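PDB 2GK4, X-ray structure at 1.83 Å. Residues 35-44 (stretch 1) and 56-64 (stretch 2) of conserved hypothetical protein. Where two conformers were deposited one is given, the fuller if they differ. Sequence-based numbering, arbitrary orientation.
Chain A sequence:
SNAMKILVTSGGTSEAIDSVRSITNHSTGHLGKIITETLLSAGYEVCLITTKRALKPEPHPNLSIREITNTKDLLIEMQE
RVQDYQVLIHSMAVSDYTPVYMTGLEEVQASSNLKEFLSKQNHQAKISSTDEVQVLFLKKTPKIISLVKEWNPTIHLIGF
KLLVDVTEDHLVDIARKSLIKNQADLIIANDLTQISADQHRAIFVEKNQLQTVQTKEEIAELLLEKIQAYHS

Stretch 1 (35-44) ITETLLSAGY
Stretch 2, residues 56-64: KPEPHPNLS

The C-terminal part of a helix that begins before I35 packs against a loop, extended over 57-60, then a type I turn, 60-63 (L63 N to H60 O, 3.0 Å), into a strand, burying 363 Å²; no direct hydrogen bond crosses, so apolar contact and bridging waters hold the pair. CA atoms come nearest at E37-P57 (6.4 Å) and L40-N62 (6.7 Å), so both chains advance the same way. I35, T38 and L39 are out of reach. Buried T36 (m) points toward the loop, its methyl CG2 3.8 Å from P57 CG and 3.7 Å from L63 CD1, apolar partners, while OG1 bonds elsewhere in the structure. E37 (m, t) points sideways; CG lies 4.2 Å from P57 CB, and water 1 links OE2 (2.6 Å) to E58 N (2.9 Å). Buried L40 (m, t) is the centre, its branched chain covering ring and leucine: CB 4.0 Å from the H60 (t, chi2 -78°) ring centroid, over the face, CD1 3.8 Å from L63 CB, CD2 3.7 Å from N62 O. N62 N donates to H60 ND1 (3.0 Å). G43 (phi 99°, psi 8°) first leaves helical phi/psi, in a Schellman motif (G43 N to L40 O, 2.9 Å; Y44 N to L39 O, 3.1 Å); a CB would jam against the preceding carbonyl. Y44's CA-to-CB bond points away; its O lies 3.7 Å from N62 CB, and water 2 joins Y44 O (2.8 Å), L40 O (2.7 Å) and N62 ND2 (2.9 Å).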

# COMPACT_ATOMS: atom_id res chain seq x y z
N ILE A 35 -13.84 -18.51 1.22
CA ILE A 35 -14.84 -18.73 2.26
C ILE A 35 -16.17 -18.09 1.85
O ILE A 35 -17.23 -18.72 1.94
CB ILE A 35 -14.34 -18.20 3.61
CG1 ILE A 35 -13.20 -19.14 4.08
CG2 ILE A 35 -15.49 -18.14 4.64
CD1 ILE A 35 -12.35 -18.52 5.25
N THR A 36 -16.08 -16.85 1.37
CA THR A 36 -17.28 -16.11 0.97
C THR A 36 -17.98 -16.83 -0.18
O THR A 36 -19.20 -17.02 -0.11
CB THR A 36 -16.93 -14.65 0.61
OG1 THR A 36 -16.36 -14.00 1.76
CG2 THR A 36 -18.20 -13.87 0.17
N GLU A 37 -17.24 -17.20 -1.23
CA GLU A 37 -17.81 -17.99 -2.35
C GLU A 37 -18.51 -19.26 -1.87
O GLU A 37 -19.60 -19.59 -2.31
CB GLU A 37 -16.72 -18.39 -3.33
CG GLU A 37 -16.14 -17.21 -4.06
CD GLU A 37 -14.88 -17.55 -4.84
OE1 GLU A 37 -14.24 -18.62 -4.62
OE2 GLU A 37 -14.52 -16.72 -5.68
N THR A 38 -17.85 -19.96 -0.94
CA THR A 38 -18.40 -21.19 -0.39
C THR A 38 -19.73 -20.95 0.29
O THR A 38 -20.70 -21.69 0.06
CB THR A 38 -17.40 -21.90 0.54
OG1 THR A 38 -16.22 -22.19 -0.22
CG2 THR A 38 -17.97 -23.21 1.08
N LEU A 39 -19.79 -19.88 1.10
CA LEU A 39 -21.04 -19.57 1.82
C LEU A 39 -22.15 -19.15 0.86
O LEU A 39 -23.31 -19.60 0.97
CB LEU A 39 -20.78 -18.49 2.88
CG LEU A 39 -19.80 -18.97 3.95
CD1 LEU A 39 -19.29 -17.77 4.73
CD2 LEU A 39 -20.44 -20.01 4.87
N LEU A 40 -21.79 -18.31 -0.11
CA LEU A 40 -22.80 -17.82 -1.07
C LEU A 40 -23.40 -18.99 -1.84
O LEU A 40 -24.65 -19.09 -2.03
CB LEU A 40 -22.13 -16.84 -2.05
CG LEU A 40 -21.79 -15.48 -1.40
CD1 LEU A 40 -20.92 -14.63 -2.34
CD2 LEU A 40 -23.07 -14.75 -0.91
N SER A 41 -22.54 -19.91 -2.28
CA SER A 41 -22.99 -21.04 -3.10
C SER A 41 -23.79 -22.07 -2.30
O SER A 41 -24.52 -22.91 -2.88
CB SER A 41 -21.80 -21.67 -3.81
OG SER A 41 -21.23 -20.74 -4.72
N ALA A 42 -23.69 -22.01 -0.98
CA ALA A 42 -24.56 -22.79 -0.10
C ALA A 42 -25.82 -22.04 0.36
O ALA A 42 -26.59 -22.57 1.16
CB ALA A 42 -23.76 -23.30 1.12
N GLY A 43 -26.02 -20.82 -0.12
CA GLY A 43 -27.28 -20.09 0.05
C GLY A 43 -27.33 -19.07 1.18
O GLY A 43 -28.40 -18.53 1.49
N TYR A 44 -26.18 -18.79 1.81
CA TYR A 44 -26.11 -17.76 2.88
C TYR A 44 -26.06 -16.35 2.33
O TYR A 44 -25.52 -16.12 1.25
CB TYR A 44 -24.86 -17.97 3.75
CG TYR A 44 -25.00 -19.20 4.61
CD1 TYR A 44 -24.50 -20.42 4.18
CD2 TYR A 44 -25.69 -19.14 5.83
CE1 TYR A 44 -24.64 -21.57 4.95
CE2 TYR A 44 -25.84 -20.29 6.61
CZ TYR A 44 -25.31 -21.50 6.16
OH TYR A 44 -25.47 -22.65 6.89
N LYS A 56 -11.53 -10.00 -4.79
CA LYS A 56 -12.97 -9.95 -4.51
C LYS A 56 -13.71 -11.14 -5.11
O LYS A 56 -13.44 -11.53 -6.24
CB LYS A 56 -13.61 -8.65 -5.06
CG LYS A 56 -12.87 -7.34 -4.76
CD LYS A 56 -13.03 -6.91 -3.30
CE LYS A 56 -12.46 -5.50 -3.08
NZ LYS A 56 -11.02 -5.34 -3.41
N PRO A 57 -14.69 -11.67 -4.37
CA PRO A 57 -15.59 -12.61 -5.02
C PRO A 57 -16.38 -11.92 -6.13
O PRO A 57 -16.54 -10.68 -6.13
CB PRO A 57 -16.55 -13.05 -3.90
CG PRO A 57 -16.11 -12.39 -2.66
CD PRO A 57 -15.04 -11.42 -2.96
N GLU A 58 -16.89 -12.70 -7.06
CA GLU A 58 -17.78 -12.15 -8.08
C GLU A 58 -19.06 -11.65 -7.42
O GLU A 58 -19.50 -12.20 -6.40
CB GLU A 58 -18.13 -13.21 -9.13
CG GLU A 58 -16.95 -13.58 -10.03
CD GLU A 58 -16.47 -12.40 -10.84
OE1 GLU A 58 -17.26 -11.93 -11.69
OE2 GLU A 58 -15.33 -11.94 -10.63
N PRO A 59 -19.68 -10.64 -8.04
CA PRO A 59 -21.00 -10.16 -7.61
C PRO A 59 -22.00 -11.30 -7.44
O PRO A 59 -21.98 -12.28 -8.19
CB PRO A 59 -21.42 -9.25 -8.77
CG PRO A 59 -20.11 -8.70 -9.25
CD PRO A 59 -19.20 -9.89 -9.22
N HIS A 60 -22.85 -11.16 -6.44
CA HIS A 60 -23.83 -12.18 -6.10
C HIS A 60 -25.02 -11.50 -5.44
O HIS A 60 -24.82 -10.58 -4.65
CB HIS A 60 -23.23 -13.20 -5.12
CG HIS A 60 -24.03 -14.45 -4.97
ND1 HIS A 60 -25.16 -14.53 -4.20
CD2 HIS A 60 -23.83 -15.69 -5.48
CE1 HIS A 60 -25.64 -15.75 -4.25
NE2 HIS A 60 -24.86 -16.48 -5.03
N PRO A 61 -26.24 -11.92 -5.80
CA PRO A 61 -27.45 -11.33 -5.23
C PRO A 61 -27.46 -11.33 -3.71
O PRO A 61 -28.08 -10.45 -3.11
CB PRO A 61 -28.58 -12.23 -5.76
CG PRO A 61 -27.93 -13.35 -6.49
CD PRO A 61 -26.55 -12.92 -6.83
N ASN A 62 -26.78 -12.30 -3.09
CA ASN A 62 -26.82 -12.43 -1.62
C ASN A 62 -25.55 -11.89 -0.96
O ASN A 62 -25.35 -12.08 0.24
CB ASN A 62 -27.07 -13.87 -1.21
CG ASN A 62 -28.49 -14.30 -1.49
OD1 ASN A 62 -29.42 -13.48 -1.50
ND2 ASN A 62 -28.67 -15.59 -1.74
N LEU A 63 -24.73 -11.22 -1.76
CA LEU A 63 -23.50 -10.60 -1.27
C LEU A 63 -23.59 -9.08 -1.27
O LEU A 63 -24.00 -8.46 -2.28
CB LEU A 63 -22.32 -11.06 -2.12
CG LEU A 63 -20.95 -10.46 -1.78
CD1 LEU A 63 -20.49 -10.96 -0.41
CD2 LEU A 63 -19.95 -10.82 -2.92
N SER A 64 -23.20 -8.49 -0.14
CA SER A 64 -22.99 -7.05 -0.05
C SER A 64 -21.52 -6.84 0.30
O SER A 64 -20.97 -7.54 1.15
CB SER A 64 -23.82 -6.43 1.07
OG SER A 64 -25.17 -6.81 0.98
O HOH W 1 -16.51 -15.51 -6.76
O HOH W 2 -26.32 -17.15 -1.26
O HOH W 3 -25.82 -19.24 -5.11